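Local coordinates for protein thermosome subunit (Methanococcoides burtonii, PDB 3AQ1) that probably binds and hydrolyses ATP to help unfolded proteins fold, as a group II chaperonin subunit of the TCP-1 family captured here as an open-state monomer, at residues K84-L89 with L369-L373; G142-N146 with V352-G356; L170-R176 with K310-V314; L402-L408 with G429-Y433. All coordinates share one frame; numbering follows the deposited sequence.

Interaction 1: residues K84-L89 with L369-L373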
loop_
_atom_site.group_PDB
_atom_site.type_symbol
_atom_site.label_atom_id
_atom_site.label_comp_id
_atom_site.label_asym_id
_atom_site.label_seq_id
_atom_site.Cartn_x
_atom_site.Cartn_y
_atom_site.Cartn_z
ATOM N N LYS A 84 -5.972 -11.951 -23.461
ATOM C CA LYS A 84 -5.751 -10.953 -24.500
ATOM C C LYS A 84 -5.926 -9.516 -23.987
ATOM O O LYS A 84 -5.386 -8.586 -24.568
ATOM C CB LYS A 84 -6.681 -11.208 -25.680
ATOM C CG LYS A 84 -6.312 -10.425 -26.918
ATOM C CD LYS A 84 -4.870 -10.698 -27.346
ATOM C CE LYS A 84 -4.493 -9.880 -28.585
ATOM N NZ LYS A 84 -3.022 -9.676 -28.718
ATOM N N CYS A 85 -6.685 -9.330 -22.909
ATOM C CA CYS A 85 -6.837 -8.002 -22.314
ATOM C C CYS A 85 -5.560 -7.607 -21.590
ATOM O O CYS A 85 -5.183 -6.439 -21.577
ATOM C CB CYS A 85 -8.028 -7.943 -21.344
ATOM S SG CYS A 85 -9.663 -7.814 -22.139
ATOM N N ARG A 86 -4.902 -8.594 -20.988
ATOM C CA ARG A 86 -3.664 -8.364 -20.254
ATOM C C ARG A 86 -2.602 -7.824 -21.199
ATOM O O ARG A 86 -1.879 -6.892 -20.855
ATOM C CB ARG A 86 -3.200 -9.661 -19.596
ATOM C CG ARG A 86 -1.953 -9.563 -18.728
ATOM C CD ARG A 86 -1.603 -10.962 -18.222
ATOM N NE ARG A 86 -0.432 -11.008 -17.347
ATOM C CZ ARG A 86 0.057 -12.129 -16.818
ATOM N NH1 ARG A 86 -0.524 -13.293 -17.080
ATOM N NH2 ARG A 86 1.127 -12.092 -16.032
ATOM N N GLU A 87 -2.527 -8.404 -22.399
ATOM C CA GLU A 87 -1.590 -7.950 -23.426
ATOM C C GLU A 87 -1.927 -6.547 -23.892
ATOM O O GLU A 87 -1.056 -5.690 -23.998
ATOM C CB GLU A 87 -1.621 -8.867 -24.645
ATOM C CG GLU A 87 -1.163 -10.289 -24.418
ATOM C CD GLU A 87 -1.220 -11.083 -25.707
ATOM O OE1 GLU A 87 -0.798 -10.525 -26.749
ATOM O OE2 GLU A 87 -1.699 -12.243 -25.683
ATOM N N ILE A 88 -3.196 -6.325 -24.199
ATOM C CA ILE A 88 -3.630 -5.015 -24.651
ATOM C C ILE A 88 -3.387 -3.928 -23.601
ATOM O O ILE A 88 -3.026 -2.804 -23.944
ATOM C CB ILE A 88 -5.108 -5.022 -25.047
ATOM C CG1 ILE A 88 -5.334 -5.986 -26.210
ATOM C CG2 ILE A 88 -5.551 -3.625 -25.434
ATOM C CD1 ILE A 88 -6.752 -5.972 -26.731
ATOM N N LEU A 89 -3.580 -4.261 -22.326
ATOM C CA LEU A 89 -3.336 -3.303 -21.255
ATOM C C LEU A 89 -1.880 -2.871 -21.209
ATOM O O LEU A 89 -1.589 -1.678 -21.182
ATOM C CB LEU A 89 -3.748 -3.869 -19.899
ATOM C CG LEU A 89 -5.221 -3.699 -19.526
ATOM C CD1 LEU A 89 -5.605 -4.651 -18.403
ATOM C CD2 LEU A 89 -5.527 -2.254 -19.151
ATOM N N LEU A 369 -9.962 -1.353 -24.402
ATOM C CA LEU A 369 -9.969 -2.811 -24.435
ATOM C C LEU A 369 -11.056 -3.320 -25.347
ATOM O O LEU A 369 -10.790 -4.120 -26.236
ATOM C CB LEU A 369 -10.155 -3.390 -23.039
ATOM C CG LEU A 369 -8.888 -3.282 -22.202
ATOM C CD1 LEU A 369 -9.138 -3.807 -20.816
ATOM C CD2 LEU A 369 -7.806 -4.070 -22.881
ATOM N N SER A 370 -12.283 -2.852 -25.136
ATOM C CA SER A 370 -13.421 -3.303 -25.936
ATOM C C SER A 370 -13.182 -3.108 -27.420
ATOM O O SER A 370 -13.422 -4.009 -28.225
ATOM C CB SER A 370 -14.683 -2.564 -25.534
ATOM O OG SER A 370 -15.735 -2.856 -26.433
ATOM N N LEU A 371 -12.713 -1.921 -27.783
ATOM C CA LEU A 371 -12.434 -1.622 -29.177
ATOM C C LEU A 371 -11.377 -2.568 -29.755
ATOM O O LEU A 371 -11.598 -3.213 -30.774
ATOM C CB LEU A 371 -11.989 -0.173 -29.330
ATOM C CG LEU A 371 -11.458 0.191 -30.713
ATOM C CD1 LEU A 371 -12.615 0.310 -31.697
ATOM C CD2 LEU A 371 -10.650 1.473 -30.666
ATOM N N ARG A 372 -10.227 -2.654 -29.099
ATOM C CA ARG A 372 -9.131 -3.464 -29.607
ATOM C C ARG A 372 -9.418 -4.944 -29.513
ATOM O O ARG A 372 -8.767 -5.748 -30.169
ATOM C CB ARG A 372 -7.850 -3.164 -28.851
ATOM C CG ARG A 372 -7.328 -1.779 -29.081
ATOM C CD ARG A 372 -6.302 -1.454 -28.017
ATOM N NE ARG A 372 -5.718 -0.134 -28.211
ATOM C CZ ARG A 372 -4.493 0.069 -28.671
ATOM N NH1 ARG A 372 -3.719 -0.966 -28.971
ATOM N NH2 ARG A 372 -4.040 1.305 -28.818
ATOM N N LEU A 373 -10.384 -5.317 -28.691
ATOM C CA LEU A 373 -10.667 -6.731 -28.526
ATOM C C LEU A 373 -11.735 -7.147 -29.526
ATOM O O LEU A 373 -11.893 -8.328 -29.822
ATOM C CB LEU A 373 -11.094 -7.041 -27.091
ATOM C CG LEU A 373 -11.203 -8.520 -26.732
ATOM C CD1 LEU A 373 -9.854 -9.194 -26.899
ATOM C CD2 LEU A 373 -11.737 -8.683 -25.312
#
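Ile88 of helix 71-92 meets Leu369 of helix 364-378 where their branches cross obliquely, Ile88 CG2 resting 3.4 Å from Leu369 CD2. That CG2 branch stands opposite the backbone N while CG1 lies beside it (chi1 -62°), which gives the residue two partners at once: CG2 reaches both Leu369 and the CD methylene of Arg372, and Ile88 CD1 runs on to Arg372 CB at 3.7 Å. Leu369 is likewise split, its CD2 methyl taking Ile88 and its CD1 coming at about a right angle to Leu89 CG, 4.1 Å away. The two segments pass at 112°, axes 10.3 Å apart, a steep crossing in the mainly helical part of the chain that corresponds to the equatorial domain of group II chaperonins. One turn on from Leu369, Leu373 forks: its CD2 lies 3.9 Å from Cys85 SG, and its CD1 sits 3.7 Å from Lys84 CG. Lys84 and Leu373 slide past each other in opposite directions, and the bend of the lysine chain at chi2 (56°) carries Lys84 NZ away from the apolar seam to Glu87 OE1, a salt bridge of 3.1 Å that meets the carboxylate from above its plane. Were Lys84 cut back to an alanine, Leu373 CD1 would probably lose the CG methylene beside it, and Glu87 its salt-bridge partner. Arg372 touches Ile88 mainly through its CB and CD; its NE pairs with Glu368. Phe391 packs on Cys85 and Leu373, while Leu89 and Leu369 also touch helix 449-467.

Interaction 2: residues G142-N146 with V352-G356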
loop_
_atom_site.group_PDB
_atom_site.type_symbol
_atom_site.label_atom_id
_atom_site.label_comp_id
_atom_site.label_asym_id
_atom_site.label_seq_id
_atom_site.Cartn_x
_atom_site.Cartn_y
_atom_site.Cartn_z
ATOM N N GLY A 142 11.343 -7.457 -10.577
ATOM C CA GLY A 142 11.111 -6.022 -10.562
ATOM C C GLY A 142 11.276 -5.334 -9.219
ATOM O O GLY A 142 11.765 -5.920 -8.261
ATOM N N LEU A 143 10.850 -4.075 -9.166
ATOM C CA LEU A 143 10.899 -3.248 -7.962
ATOM C C LEU A 143 9.892 -3.642 -6.872
ATOM O O LEU A 143 8.753 -4.040 -7.157
ATOM C CB LEU A 143 10.648 -1.798 -8.357
ATOM C CG LEU A 143 11.757 -1.169 -9.189
ATOM C CD1 LEU A 143 11.302 0.141 -9.801
ATOM C CD2 LEU A 143 12.966 -0.959 -8.317
ATOM N N LYS A 144 10.313 -3.498 -5.619
ATOM C CA LYS A 144 9.461 -3.797 -4.471
ATOM C C LYS A 144 9.377 -2.588 -3.525
ATOM O O LYS A 144 10.406 -1.989 -3.189
ATOM C CB LYS A 144 9.984 -5.039 -3.734
ATOM C CG LYS A 144 9.310 -5.342 -2.391
ATOM C CD LYS A 144 9.642 -6.767 -1.914
ATOM C CE LYS A 144 9.969 -6.847 -0.411
ATOM N NZ LYS A 144 10.290 -8.244 0.050
ATOM N N VAL A 145 8.153 -2.222 -3.122
ATOM C CA VAL A 145 7.944 -1.161 -2.131
ATOM C C VAL A 145 7.132 -1.644 -0.928
ATOM O O VAL A 145 5.907 -1.678 -0.974
ATOM C CB VAL A 145 7.244 0.060 -2.729
ATOM C CG1 VAL A 145 7.002 1.092 -1.651
ATOM C CG2 VAL A 145 8.067 0.663 -3.860
ATOM N N ASN A 146 7.812 -2.016 0.152
ATOM C CA ASN A 146 7.124 -2.547 1.323
ATOM C C ASN A 146 6.689 -1.481 2.327
ATOM O O ASN A 146 7.375 -1.216 3.306
ATOM C CB ASN A 146 7.964 -3.615 2.014
ATOM C CG ASN A 146 7.243 -4.239 3.208
ATOM O OD1 ASN A 146 6.143 -3.805 3.586
ATOM N ND2 ASN A 146 7.861 -5.261 3.810
ATOM N N VAL A 352 1.778 1.585 -7.496
ATOM C CA VAL A 352 2.078 2.044 -8.844
ATOM C C VAL A 352 3.546 1.770 -9.189
ATOM O O VAL A 352 3.850 1.237 -10.257
ATOM C CB VAL A 352 1.753 3.543 -9.025
ATOM C CG1 VAL A 352 2.350 4.073 -10.303
ATOM C CG2 VAL A 352 0.258 3.766 -9.012
ATOM N N ILE A 353 4.452 2.122 -8.281
ATOM C CA ILE A 353 5.877 1.923 -8.518
ATOM C C ILE A 353 6.177 0.443 -8.746
ATOM O O ILE A 353 6.982 0.081 -9.600
ATOM C CB ILE A 353 6.731 2.491 -7.364
ATOM C CG1 ILE A 353 6.715 4.019 -7.411
ATOM C CG2 ILE A 353 8.172 1.966 -7.431
ATOM C CD1 ILE A 353 7.538 4.673 -6.349
ATOM N N GLU A 354 5.508 -0.419 -7.993
ATOM C CA GLU A 354 5.667 -1.852 -8.200
ATOM C C GLU A 354 5.177 -2.288 -9.589
ATOM O O GLU A 354 5.928 -2.925 -10.332
ATOM C CB GLU A 354 4.989 -2.650 -7.080
ATOM C CG GLU A 354 5.778 -2.644 -5.785
ATOM C CD GLU A 354 5.089 -3.393 -4.657
ATOM O OE1 GLU A 354 3.837 -3.442 -4.635
ATOM O OE2 GLU A 354 5.808 -3.927 -3.781
ATOM N N ASP A 355 3.935 -1.936 -9.939
ATOM C CA ASP A 355 3.382 -2.263 -11.255
ATOM C C ASP A 355 4.266 -1.703 -12.363
ATOM O O ASP A 355 4.402 -2.316 -13.421
ATOM C CB ASP A 355 1.972 -1.683 -11.444
ATOM C CG ASP A 355 0.906 -2.371 -10.591
ATOM O OD1 ASP A 355 1.139 -3.498 -10.094
ATOM O OD2 ASP A 355 -0.180 -1.763 -10.430
ATOM N N GLY A 356 4.851 -0.530 -12.124
ATOM C CA GLY A 356 5.609 0.174 -13.147
ATOM C C GLY A 356 4.703 0.849 -14.164
ATOM O O GLY A 356 5.175 1.498 -15.103
#
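Glu354 stretches from the last turn of helix 332-355 to the backbone of Val145, where Val145 N donates to Glu354 OE2 at 3.0 Å with an N-H...O angle of 163°. The donor comes from above the carboxylate plane, 36° out of it. The Glu354 side chain is extended beyond CG and runs alongside the strand backbone, with Glu354 CG 3.6 Å from Leu143 O. Lys144 runs side by side with it, pointing the same way. Beside this polar link a small apolar patch forms: Val145 CG2 meets Ile353 CG2 at 3.8 Å, the two side chains crossing at about a right angle, and Leu143 CD1 approaches the same methyl more loosely. Further out, OE1 of Glu354 pairs with Arg450, which also holds Asp355 and probably steadies the carboxylate. Val132 backs both Val145 and Ile353, and strand 136-137 pairs with Lys144. Gly356, with positive phi, ends the helix, its N bonded to Val352 O, and Asn146 starts another as N-cap of helix 147-150. A helix-end carboxylate bonded to the amide of a short hairpin strand thus joins two parts of what is probably the intermediate domain, close to its junction with the equatorial one.

Interaction 3: residues L170-R176 with K310-V314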
loop_
_atom_site.group_PDB
_atom_site.type_symbol
_atom_site.label_atom_id
_atom_site.label_comp_id
_atom_site.label_asym_id
_atom_site.label_seq_id
_atom_site.Cartn_x
_atom_site.Cartn_y
_atom_site.Cartn_z
ATOM N N LEU A 170 13.919 4.019 13.164
ATOM C CA LEU A 170 12.649 3.706 13.809
ATOM C C LEU A 170 12.516 4.535 15.074
ATOM O O LEU A 170 13.392 4.492 15.918
ATOM C CB LEU A 170 12.609 2.220 14.174
ATOM C CG LEU A 170 11.342 1.716 14.844
ATOM C CD1 LEU A 170 10.192 1.838 13.880
ATOM C CD2 LEU A 170 11.495 0.275 15.304
ATOM N N VAL A 171 11.423 5.282 15.209
ATOM C CA VAL A 171 11.187 6.119 16.389
ATOM C C VAL A 171 10.064 5.559 17.279
ATOM O O VAL A 171 9.002 5.246 16.791
ATOM C CB VAL A 171 10.851 7.562 15.977
ATOM C CG1 VAL A 171 10.511 8.381 17.200
ATOM C CG2 VAL A 171 12.024 8.190 15.216
ATOM N N ILE A 172 10.317 5.411 18.575
ATOM C CA ILE A 172 9.367 4.802 19.512
ATOM C C ILE A 172 8.995 5.848 20.531
ATOM O O ILE A 172 9.870 6.411 21.185
ATOM C CB ILE A 172 10.000 3.641 20.350
ATOM C CG1 ILE A 172 10.642 2.592 19.464
ATOM C CG2 ILE A 172 8.968 2.984 21.267
ATOM C CD1 ILE A 172 9.721 2.088 18.423
ATOM N N ASP A 173 7.702 6.110 20.686
ATOM C CA ASP A 173 7.253 7.079 21.678
ATOM C C ASP A 173 7.307 6.484 23.089
ATOM O O ASP A 173 6.275 6.218 23.705
ATOM C CB ASP A 173 5.846 7.554 21.361
ATOM C CG ASP A 173 5.456 8.754 22.168
ATOM O OD1 ASP A 173 6.381 9.448 22.630
ATOM O OD2 ASP A 173 4.241 9.004 22.337
ATOM N N LYS A 174 8.524 6.273 23.580
ATOM C CA LYS A 174 8.769 5.712 24.905
ATOM C C LYS A 174 10.088 6.259 25.422
ATOM O O LYS A 174 10.984 6.581 24.645
ATOM C CB LYS A 174 8.799 4.186 24.847
ATOM C CG LYS A 174 7.504 3.530 25.327
ATOM C CD LYS A 174 7.362 3.648 26.839
ATOM C CE LYS A 174 6.066 3.051 27.321
ATOM N NZ LYS A 174 4.928 3.962 26.991
ATOM N N GLU A 175 10.211 6.400 26.732
ATOM C CA GLU A 175 11.461 6.911 27.259
ATOM C C GLU A 175 12.178 5.869 28.109
ATOM O O GLU A 175 11.686 4.753 28.254
ATOM C CB GLU A 175 11.262 8.273 27.956
ATOM C CG GLU A 175 10.528 8.264 29.254
ATOM C CD GLU A 175 10.302 9.675 29.782
ATOM O OE1 GLU A 175 10.962 10.068 30.779
ATOM O OE2 GLU A 175 9.460 10.392 29.191
ATOM N N ARG A 176 13.365 6.203 28.613
ATOM C CA ARG A 176 14.114 5.278 29.461
ATOM C C ARG A 176 13.289 5.005 30.701
ATOM O O ARG A 176 12.682 5.933 31.253
ATOM C CB ARG A 176 15.431 5.897 29.891
ATOM C CG ARG A 176 16.487 5.934 28.841
ATOM C CD ARG A 176 17.603 6.820 29.311
ATOM N NE ARG A 176 17.172 8.208 29.329
ATOM C CZ ARG A 176 17.809 9.178 29.971
ATOM N NH1 ARG A 176 18.898 8.902 30.665
ATOM N NH2 ARG A 176 17.355 10.425 29.927
ATOM N N LYS A 310 9.746 12.969 25.767
ATOM C CA LYS A 310 10.962 12.385 25.207
ATOM C C LYS A 310 10.621 11.134 24.393
ATOM O O LYS A 310 9.617 10.458 24.656
ATOM C CB LYS A 310 11.956 12.031 26.317
ATOM C CG LYS A 310 12.200 13.136 27.340
ATOM C CD LYS A 310 13.190 12.693 28.406
ATOM C CE LYS A 310 13.325 13.699 29.553
ATOM N NZ LYS A 310 14.434 13.323 30.498
ATOM N N MET A 311 11.448 10.840 23.396
ATOM C CA MET A 311 11.252 9.661 22.551
ATOM C C MET A 311 12.531 8.824 22.324
ATOM O O MET A 311 13.650 9.313 22.489
ATOM C CB MET A 311 10.627 10.076 21.218
ATOM C CG MET A 311 9.134 10.404 21.324
ATOM S SD MET A 311 8.231 10.357 19.754
ATOM C CE MET A 311 9.118 11.602 18.812
ATOM N N THR A 312 12.364 7.564 21.937
ATOM C CA THR A 312 13.525 6.707 21.682
ATOM C C THR A 312 13.825 6.498 20.196
ATOM O O THR A 312 13.067 5.837 19.503
ATOM C CB THR A 312 13.373 5.348 22.349
ATOM O OG1 THR A 312 13.401 5.512 23.767
ATOM C CG2 THR A 312 14.519 4.449 21.955
ATOM N N TYR A 313 14.933 7.068 19.720
ATOM C CA TYR A 313 15.374 6.907 18.328
ATOM C C TYR A 313 16.331 5.698 18.132
ATOM O O TYR A 313 17.345 5.575 18.814
ATOM C CB TYR A 313 16.065 8.185 17.838
ATOM C CG TYR A 313 15.172 9.396 17.669
ATOM C CD1 TYR A 313 14.957 9.956 16.411
ATOM C CD2 TYR A 313 14.560 9.999 18.763
ATOM C CE1 TYR A 313 14.153 11.061 16.251
ATOM C CE2 TYR A 313 13.744 11.113 18.605
ATOM C CZ TYR A 313 13.552 11.637 17.353
ATOM O OH TYR A 313 12.748 12.741 17.198
ATOM N N VAL A 314 15.995 4.818 17.197
ATOM C CA VAL A 314 16.839 3.684 16.835
ATOM C C VAL A 314 17.286 3.836 15.374
ATOM O O VAL A 314 16.574 3.458 14.467
ATOM C CB VAL A 314 16.069 2.364 17.006
ATOM C CG1 VAL A 314 16.948 1.197 16.693
ATOM C CG2 VAL A 314 15.535 2.253 18.416
#
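Val171 lays its CG2 methyl over one face of the Tyr313 ring, a CH-pi contact 4.0 Å from CG2 to the ring centroid and 29° off the normal. Its other methyl, CG1, points to Met311 CE at 3.9 Å, the two side chains crossing at about a right angle; the bend at chi3 (-60°) folds that terminal methyl back toward the valine. Replacing Met311 with an alanine would probably strip Val171 CG1 of this neighbour and open a gap beside Asp173, along which the thioether now lies. Backbone bonds zip the antiparallel strands: Leu170 pairs with Val314 and Ile172 with Thr312 as hydrogen-bonded pairs, while Val171 and Tyr313 form the non-hydrogen-bonded pair between them. Ile172 O is gripped twice, by Thr312 N at 2.8 Å and by Lys174 N across an inverse gamma turn centred on Asp173. Thr312 OG1 donates to Lys174 O at 2.8 Å, from above the carbonyl plane. At the polar edge Arg176 NH1 bonds to Met181 O and NH2 to Glu303, with which Lys310 makes a long, weak ion pair. Strand 310-317 lies between 169-172 and 300-305; helix 269-279 packs on Leu170 and Ile172, and Leu326 of strand 323-329 on Val171 and Tyr313.

Interaction 4: residues L402-L408 with G429-Y433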
loop_
_atom_site.group_PDB
_atom_site.type_symbol
_atom_site.label_atom_id
_atom_site.label_comp_id
_atom_site.label_asym_id
_atom_site.label_seq_id
_atom_site.Cartn_x
_atom_site.Cartn_y
_atom_site.Cartn_z
ATOM N N LEU A 402 -21.123 3.916 -15.277
ATOM C CA LEU A 402 -20.694 5.235 -14.812
ATOM C C LEU A 402 -21.676 6.327 -15.239
ATOM O O LEU A 402 -22.082 7.146 -14.425
ATOM C CB LEU A 402 -19.271 5.568 -15.279
ATOM C CG LEU A 402 -18.170 4.757 -14.594
ATOM C CD1 LEU A 402 -16.793 5.001 -15.223
ATOM C CD2 LEU A 402 -18.166 5.050 -13.096
ATOM N N ALA A 403 -22.059 6.327 -16.514
ATOM C CA ALA A 403 -22.996 7.317 -17.038
ATOM C C ALA A 403 -24.337 7.242 -16.324
ATOM O O ALA A 403 -24.887 8.263 -15.922
ATOM C CB ALA A 403 -23.192 7.127 -18.531
ATOM N N GLU A 404 -24.858 6.028 -16.172
ATOM C CA GLU A 404 -26.171 5.829 -15.566
ATOM C C GLU A 404 -26.225 6.351 -14.124
ATOM O O GLU A 404 -27.114 7.128 -13.775
ATOM C CB GLU A 404 -26.620 4.359 -15.676
ATOM C CG GLU A 404 -27.216 3.989 -17.066
ATOM C CD GLU A 404 -27.422 2.473 -17.306
ATOM O OE1 GLU A 404 -26.969 1.635 -16.484
ATOM O OE2 GLU A 404 -28.041 2.120 -18.343
ATOM N N ASN A 405 -25.263 5.955 -13.297
ATOM C CA ASN A 405 -25.231 6.429 -11.916
ATOM C C ASN A 405 -25.160 7.944 -11.822
ATOM O O ASN A 405 -25.906 8.559 -11.063
ATOM C CB ASN A 405 -24.077 5.793 -11.154
ATOM C CG ASN A 405 -24.198 4.293 -11.088
ATOM O OD1 ASN A 405 -25.282 3.739 -11.275
ATOM N ND2 ASN A 405 -23.084 3.619 -10.820
ATOM N N ALA A 406 -24.273 8.548 -12.605
ATOM C CA ALA A 406 -24.168 10.000 -12.658
ATOM C C ALA A 406 -25.448 10.613 -13.232
ATOM O O ALA A 406 -25.523 11.828 -13.458
ATOM C CB ALA A 406 -22.954 10.416 -13.486
ATOM N N GLY A 407 -26.446 9.762 -13.471
ATOM C CA GLY A 407 -27.713 10.180 -14.048
ATOM C C GLY A 407 -27.556 10.844 -15.403
ATOM O O GLY A 407 -28.181 11.867 -15.684
ATOM N N LEU A 408 -26.715 10.257 -16.245
ATOM C CA LEU A 408 -26.445 10.803 -17.569
ATOM C C LEU A 408 -26.981 9.878 -18.659
ATOM O O LEU A 408 -27.359 8.734 -18.390
ATOM C CB LEU A 408 -24.940 11.024 -17.759
ATOM C CG LEU A 408 -24.291 12.093 -16.880
ATOM C CD1 LEU A 408 -22.793 11.889 -16.763
ATOM C CD2 LEU A 408 -24.588 13.462 -17.436
ATOM N N GLY A 429 -12.067 9.455 -21.024
ATOM C CA GLY A 429 -13.058 8.809 -20.179
ATOM C C GLY A 429 -14.067 9.794 -19.612
ATOM O O GLY A 429 -13.917 11.022 -19.746
ATOM N N LEU A 430 -15.102 9.264 -18.968
ATOM C CA LEU A 430 -16.155 10.111 -18.423
ATOM C C LEU A 430 -15.728 10.759 -17.111
ATOM O O LEU A 430 -15.332 10.078 -16.176
ATOM C CB LEU A 430 -17.449 9.323 -18.225
ATOM C CG LEU A 430 -18.598 10.096 -17.557
ATOM C CD1 LEU A 430 -18.879 11.405 -18.287
ATOM C CD2 LEU A 430 -19.870 9.250 -17.450
ATOM N N ASN A 431 -15.792 12.083 -17.048
ATOM C CA ASN A 431 -15.609 12.780 -15.785
ATOM C C ASN A 431 -16.949 12.849 -15.084
ATOM O O ASN A 431 -17.759 13.708 -15.408
ATOM C CB ASN A 431 -15.091 14.197 -16.021
ATOM C CG ASN A 431 -14.968 14.978 -14.743
ATOM O OD1 ASN A 431 -15.753 14.793 -13.816
ATOM N ND2 ASN A 431 -13.977 15.858 -14.678
ATOM N N VAL A 432 -17.191 11.954 -14.130
ATOM C CA VAL A 432 -18.557 11.751 -13.642
ATOM C C VAL A 432 -19.244 13.020 -13.112
ATOM O O VAL A 432 -20.476 13.128 -13.136
ATOM C CB VAL A 432 -18.646 10.597 -12.628
ATOM C CG1 VAL A 432 -19.858 10.773 -11.718
ATOM C CG2 VAL A 432 -18.731 9.271 -13.365
ATOM N N TYR A 433 -18.446 13.988 -12.673
ATOM C CA TYR A 433 -18.990 15.211 -12.096
ATOM C C TYR A 433 -19.387 16.252 -13.153
ATOM O O TYR A 433 -20.495 16.793 -13.119
ATOM C CB TYR A 433 -18.014 15.783 -11.065
ATOM C CG TYR A 433 -17.502 14.720 -10.116
ATOM C CD1 TYR A 433 -18.364 14.072 -9.236
ATOM C CD2 TYR A 433 -16.162 14.349 -10.112
ATOM C CE1 TYR A 433 -17.906 13.094 -8.379
ATOM C CE2 TYR A 433 -15.695 13.375 -9.259
ATOM C CZ TYR A 433 -16.569 12.751 -8.394
ATOM O OH TYR A 433 -16.100 11.775 -7.545
#
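Leu430 and Val432 meet the end of helix 397-405 through methyl groups, and no aromatic ring enters the seam; the flat groups at the contact are backbone peptides, with the Asn431 amide behind them. Leu430 CD2 lies against the Leu402-Ala403 peptide, 3.8 Å from Ala403 N and 3.7 Å from Ala403 CA. The carbonyl of Val432 has the Ala406 methyl near its oxygen, Ala406 CB to Val432 O 3.7 Å. The Asn431 amide is turned away from the helix: its OD1 accepts Tyr433 N at 3.0 Å, in the carbonyl plane, forming an Asx turn, and takes Thr434 N as well. That turn bends the chain at Asn431-Tyr433, while Val432 faces the helix.

Leu430 CG stands opposite its backbone N (chi1 176°), which sends CD2 forward into the angle between the helix and the segment leaving it; Leu408 CD1 meets Leu430 CD2 tip to tip at 4.0 Å. Val432 divides its methyls, CG1 lying 3.6 Å from Ala406 CB and CG2 packing on Leu402 CB at 4.2 Å. Ala403 meets Leu430 CD2 mainly by its backbone. A Schellman motif at Gly407, with positive phi, ends the helix; its 6→1 bond, from Leu408 N to Ala403 O, turns the chain back and brings Leu408 to Leu430.

The contact, probably in the equatorial domain, joins the C-terminal end of helix 397-405 to strand 428-430 and the residues after it. Ile413 of helix 410-422 touches both Ala403 and Leu430. Strand 428-430 pairs antiparallel with strand 437-439 through Gly429 and Val438, and Leu430 is also backbone-bonded to Gly362.

In the fold
The contacts are strung along an elongated chain. Interactions 1 and 4 lie on the same side of its centre, their own centres about 23 Å apart, in what is probably the equatorial domain; interaction 2 lies nearer the middle. Interaction 3, probably in the apical domain, is on the side opposite interactions 1 and 4. The centres of interactions 1 and 3 are about 52 Å apart. The centres of interactions 3 and 4 are about 50 Å apart. In sequence, interaction 3 nests inside the loop closed by interaction 2, which nests inside that of interaction 1; interaction 4 follows. This nesting matches the family layout, in which the chain runs from equatorial through intermediate to apical domain and back.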